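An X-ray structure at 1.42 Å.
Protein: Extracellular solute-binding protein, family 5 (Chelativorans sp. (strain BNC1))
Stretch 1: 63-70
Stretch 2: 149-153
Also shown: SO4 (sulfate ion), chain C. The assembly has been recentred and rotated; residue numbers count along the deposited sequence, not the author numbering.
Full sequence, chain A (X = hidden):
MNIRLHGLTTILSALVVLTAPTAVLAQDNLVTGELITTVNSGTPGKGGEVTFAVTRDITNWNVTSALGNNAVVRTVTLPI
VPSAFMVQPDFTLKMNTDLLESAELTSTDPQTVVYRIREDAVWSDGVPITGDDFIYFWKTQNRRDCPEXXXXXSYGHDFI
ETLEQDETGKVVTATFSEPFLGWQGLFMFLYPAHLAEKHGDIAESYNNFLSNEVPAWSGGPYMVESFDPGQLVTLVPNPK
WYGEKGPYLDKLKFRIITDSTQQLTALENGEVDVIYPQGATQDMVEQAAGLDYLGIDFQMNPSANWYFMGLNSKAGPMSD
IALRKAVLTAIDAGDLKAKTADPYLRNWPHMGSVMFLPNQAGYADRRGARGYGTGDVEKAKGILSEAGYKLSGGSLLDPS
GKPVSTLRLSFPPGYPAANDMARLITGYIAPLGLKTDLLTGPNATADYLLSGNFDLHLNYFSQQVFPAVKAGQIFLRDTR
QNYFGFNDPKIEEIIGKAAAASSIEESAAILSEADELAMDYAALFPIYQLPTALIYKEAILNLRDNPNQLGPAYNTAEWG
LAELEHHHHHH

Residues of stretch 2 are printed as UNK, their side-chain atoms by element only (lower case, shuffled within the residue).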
ATOM      1  N   VAL A  63       5.607 -10.628  -6.751  1.00 17.36           N
ATOM      2  CA  VAL A  63       5.209  -9.478  -5.936  1.00 17.43           C
ATOM      3  C   VAL A  63       5.626  -9.634  -4.486  1.00 17.47           C
ATOM      4  O   VAL A  63       5.703  -8.641  -3.750  1.00 19.08           O
ATOM      5  CB  VAL A  63       3.693  -9.227  -6.073  1.00 17.44           C
ATOM      6  CG1 VAL A  63       2.882 -10.236  -5.290  1.00 18.78           C
ATOM      7  CG2 VAL A  63       3.361  -7.798  -5.646  1.00 20.31           C
ATOM      8  N   THR A  64       5.844 -10.867  -4.025  1.00 17.13           N
ATOM      9  CA  THR A  64       6.226 -11.126  -2.646  1.00 17.26           C
ATOM     10  C   THR A  64       7.704 -10.881  -2.392  1.00 17.52           C
ATOM     11  O   THR A  64       8.137 -10.882  -1.229  1.00 18.78           O
ATOM     12  CB  THR A  64       5.813 -12.516  -2.165  1.00 17.48           C
ATOM     13  OG1 THR A  64       6.688 -13.522  -2.708  1.00 18.85           O
ATOM     14  CG2 THR A  64       4.367 -12.826  -2.561  1.00 19.93           C
ATOM     15  N   SER A  65       8.505 -10.718  -3.439  1.00 17.78           N
ATOM     16  CA  SER A  65       9.935 -10.491  -3.264  1.00 17.96           C
ATOM     17  C   SER A  65      10.208  -9.032  -2.947  1.00 18.78           C
ATOM     18  O   SER A  65       9.363  -8.160  -3.161  1.00 19.23           O
ATOM     19  CB  SER A  65      10.708 -10.911  -4.521  1.00 18.71           C
ATOM     20  OG  SER A  65      10.494 -10.017  -5.613  1.00 18.69           O
ATOM     21  N   ALA A  66      11.417  -8.769  -2.447  1.00 20.88           N
ATOM     22  CA  ALA A  66      11.779  -7.393  -2.117  1.00 22.42           C
ATOM     23  C   ALA A  66      11.690  -6.490  -3.340  1.00 21.77           C
ATOM     24  O   ALA A  66      11.153  -5.376  -3.262  1.00 23.82           O
ATOM     25  CB  ALA A  66      13.182  -7.347  -1.518  1.00 26.14           C
ATOM     26  N   LEU A  67      12.191  -6.958  -4.489  1.00 22.15           N
ATOM     27  CA  LEU A  67      12.225  -6.113  -5.677  1.00 23.16           C
ATOM     28  C   LEU A  67      10.918  -6.119  -6.448  1.00 22.55           C
ATOM     29  O   LEU A  67      10.649  -5.172  -7.192  1.00 26.05           O
ATOM     30  CB  LEU A  67      13.363  -6.547  -6.597  1.00 27.28           C
ATOM     31  CG  LEU A  67      14.772  -6.436  -6.000  1.00 40.16           C
ATOM     32  CD1 LEU A  67      15.825  -6.875  -7.003  1.00 53.26           C
ATOM     33  CD2 LEU A  67      15.039  -5.018  -5.538  1.00 42.36           C
ATOM     34  N   GLY A  68      10.089  -7.143  -6.283  1.00 19.02           N
ATOM     35  CA  GLY A  68       8.809  -7.205  -6.958  1.00 18.68           C
ATOM     36  C   GLY A  68       7.657  -6.547  -6.241  1.00 19.75           C
ATOM     37  O   GLY A  68       6.573  -6.436  -6.807  1.00 20.54           O
ATOM     38  N   ASN A  69       7.871  -6.075  -5.015  1.00 20.12           N
ATOM     39  CA  ASN A  69       6.786  -5.561  -4.183  1.00 20.47           C
ATOM     40  C   ASN A  69       6.459  -4.130  -4.582  1.00 21.23           C
ATOM     41  O   ASN A  69       7.003  -3.165  -4.045  1.00 23.25           O
ATOM     42  CB  ASN A  69       7.186  -5.629  -2.712  1.00 21.85           C
ATOM     43  CG  ASN A  69       6.181  -4.964  -1.809  1.00 23.54           C
ATOM     44  OD1 ASN A  69       5.004  -5.250  -1.887  1.00 27.79           O
ATOM     45  ND2 ASN A  69       6.660  -4.061  -0.950  1.00 28.11           N
ATOM     46  N   ASN A  70       5.541  -3.982  -5.525  1.00 19.06           N
ATOM     47  CA  ASN A  70       4.996  -2.672  -5.864  1.00 18.51           C
ATOM     48  C   ASN A  70       3.632  -2.886  -6.522  1.00 20.47           C
ATOM     49  O   ASN A  70       3.266  -4.006  -6.912  1.00 18.94           O
ATOM     50  CB  ASN A  70       5.955  -1.848  -6.729  1.00 19.36           C
ATOM     51  CG  ASN A  70       6.181  -2.438  -8.096  1.00 22.10           C
ATOM     52  OD1 ASN A  70       5.234  -2.680  -8.861  1.00 20.68           O
ATOM     53  ND2 ASN A  70       7.442  -2.655  -8.448  1.00 26.90           N
ATOM     54  N   UNK A 149      16.019 -16.556   0.593  1.00 25.98           N
ATOM     55  CA  UNK A 149      14.917 -15.994  -0.176  1.00 25.06           C
ATOM     56  C   UNK A 149      14.834 -14.496   0.091  1.00 24.70           C
ATOM     57  O   UNK A 149      14.755 -14.069   1.250  1.00 27.38           O
ATOM     58  s   UNK A 149      13.277 -18.297  -0.475  1.00 25.56           S
ATOM     59  c   UNK A 149      13.589 -16.648   0.215  1.00 24.00           C
ATOM     60  N   UNK A 150      14.823 -13.698  -0.978  1.00 24.55           N
ATOM     61  CA  UNK A 150      14.881 -12.245  -0.866  1.00 25.34           C
ATOM     62  C   UNK A 150      13.459 -11.705  -0.834  1.00 23.05           C
ATOM     63  O   UNK A 150      12.932 -11.183  -1.813  1.00 22.51           O
ATOM     64  c   UNK A 150      18.013 -11.681  -1.140  1.00 58.46           C
ATOM     65  c   UNK A 150      17.074 -12.240  -2.199  1.00 49.23           C
ATOM     66  c   UNK A 150      15.662 -11.661  -2.032  1.00 26.01           C
ATOM     67  c   UNK A 150      17.597 -11.954  -3.597  1.00 49.00           C
ATOM     68  N   UNK A 151      12.832 -11.822   0.346  1.00 23.44           N
ATOM     69  CA  UNK A 151      11.417 -11.510   0.505  1.00 22.33           C
ATOM     70  C   UNK A 151      11.233 -10.050   0.885  1.00 22.03           C
ATOM     71  O   UNK A 151      12.146  -9.391   1.407  1.00 25.63           O
ATOM     72  c   UNK A 151      10.275 -12.843   3.997  1.00 23.89           C
ATOM     73  c   UNK A 151      11.057 -13.887   1.246  1.00 25.20           C
ATOM     74  c   UNK A 151      11.062 -12.052   2.962  1.00 23.06           C
ATOM     75  c   UNK A 151      10.714 -12.430   1.513  1.00 23.58           C
ATOM     76  N   UNK A 152      10.019  -9.554   0.679  1.00 22.14           N
ATOM     77  CA  UNK A 152       9.658  -8.234   1.181  1.00 25.04           C
ATOM     78  C   UNK A 152       9.494  -8.246   2.702  1.00 22.73           C
ATOM     79  O   UNK A 152      10.162  -7.493   3.418  1.00 24.77           O
ATOM     80  o   UNK A 152       8.775  -5.454   1.046  1.00 34.38           O
ATOM     81  n   UNK A 152       6.777  -6.303   1.540  1.00 31.67           N
ATOM     82  c   UNK A 152       8.387  -7.742   0.520  1.00 23.65           C
ATOM     83  c   UNK A 152       7.979  -6.392   1.050  1.00 35.96           C
ATOM     84  N   UNK A 153       8.565  -9.067   3.214  1.00 21.98           N
ATOM     85  CA  UNK A 153       8.397  -9.189   4.659  1.00 20.82           C
ATOM     86  C   UNK A 153       7.621 -10.463   4.959  1.00 19.17           C
ATOM     87  O   UNK A 153       6.850 -10.928   4.127  1.00 19.64           O
ATOM     88  c   UNK A 153       7.632  -7.991   5.240  1.00 22.37           C
TER
HETATM   89  S   SO4 C 602       5.065  -1.302   1.299  1.00 23.24           S
HETATM   90  O1  SO4 C 602       4.161  -2.412   0.995  1.00 31.75           O
HETATM   91  O2  SO4 C 602       5.969  -1.116   0.168  1.00 51.60           O
HETATM   92  O3  SO4 C 602       4.283  -0.075   1.477  1.00 30.23           O
HETATM   93  O4  SO4 C 602       5.831  -1.617   2.495  1.00 39.57           O
HETATM   94  O   HOH W   1       7.050 -10.921   1.223  1.00 20.83           O
HETATM   95  O   HOH W   2      10.247  -4.280  -0.886  1.00 35.75           O
HETATM   96  O   HOH W   3      13.886  -9.396  -4.587  1.00 30.25           O

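Position 149 carries two side-chain atoms, one carbon and then one sulfur. There is no branch. The side chain stays out of reach of stretch 1: the nearest pair, CB of position 149 and Ser 65 CA, is 8.0 Å apart. A single carbon ending in sulfur is cysteine, so this is Cys 149. It is bonded covalently to a group elsewhere in the structure. Cys 149 O accepts a weak hydrogen bond from the N of position 151, at 3.1 Å.

Position 150 has four side-chain carbons, forked at the second. The side chain is exposed. Its nearest approach to stretch 1 is 5.0 Å, from CB of position 150 to Ala 66 CB. A four-carbon chain forked at its second atom is leucine: Leu 150. The backbone makes the contact here. Ala 66 N donates a hydrogen bond to Leu 150 O, 2.9 Å long and nearly straight at 165°. The same Leu 150 O lies 3.4 Å from Ser 65 CA.

Position 151 also has four side-chain carbons, but the fork is at the first, and one arm is two carbons long. Its CA-to-CB bond points away from stretch 1 overall, though CB of position 151 lies 4.1 Å from Thr 64 O. This is isoleucine, Ile 151. Ile 151 CA is 4.2 Å from Ser 65 CA, and these two residues form a single beta bridge.

Position 152 has two side-chain carbons, the second carrying one oxygen and one nitrogen. The side-chain oxygen of position 152 lies 3.2 Å from Asn 69 ND2. The group is a short carboxamide, so the residue is asparagine, Asn 152. Water 2 donates to both Asn 152 OD1 (2.7 Å) and Ala 66 O (2.8 Å), and so links the two stretches. Asn 152 N donates to Thr 64 O at 3.0 Å and 166°.

Position 153 has one side-chain carbon and nothing beyond it. That carbon does not reach stretch 1. The residue is alanine, Ala 153. Water 1 accepts from Ala 153 N (3.1 Å) and lies 2.7 Å from Thr 64 O, within hydrogen-bonding reach.

The contact is small, burying 252 Å² in all, and two direct hydrogen bonds join the backbones. The bonds from Ala 66 N and Asn 152 N run in opposite directions across the Ser 65 and Ile 151 bridge. Backbone bonds of this kind do not read side-chain identity. Asn 152 has the largest covered area of either stretch, 75 Å², counting backbone and side chain together. On stretch 1, Ser 65 OG accepts from Gly 68 N at 3.0 Å, tying the bridged residue to the turn that follows.

Stretch 2 (149-153) CLINA
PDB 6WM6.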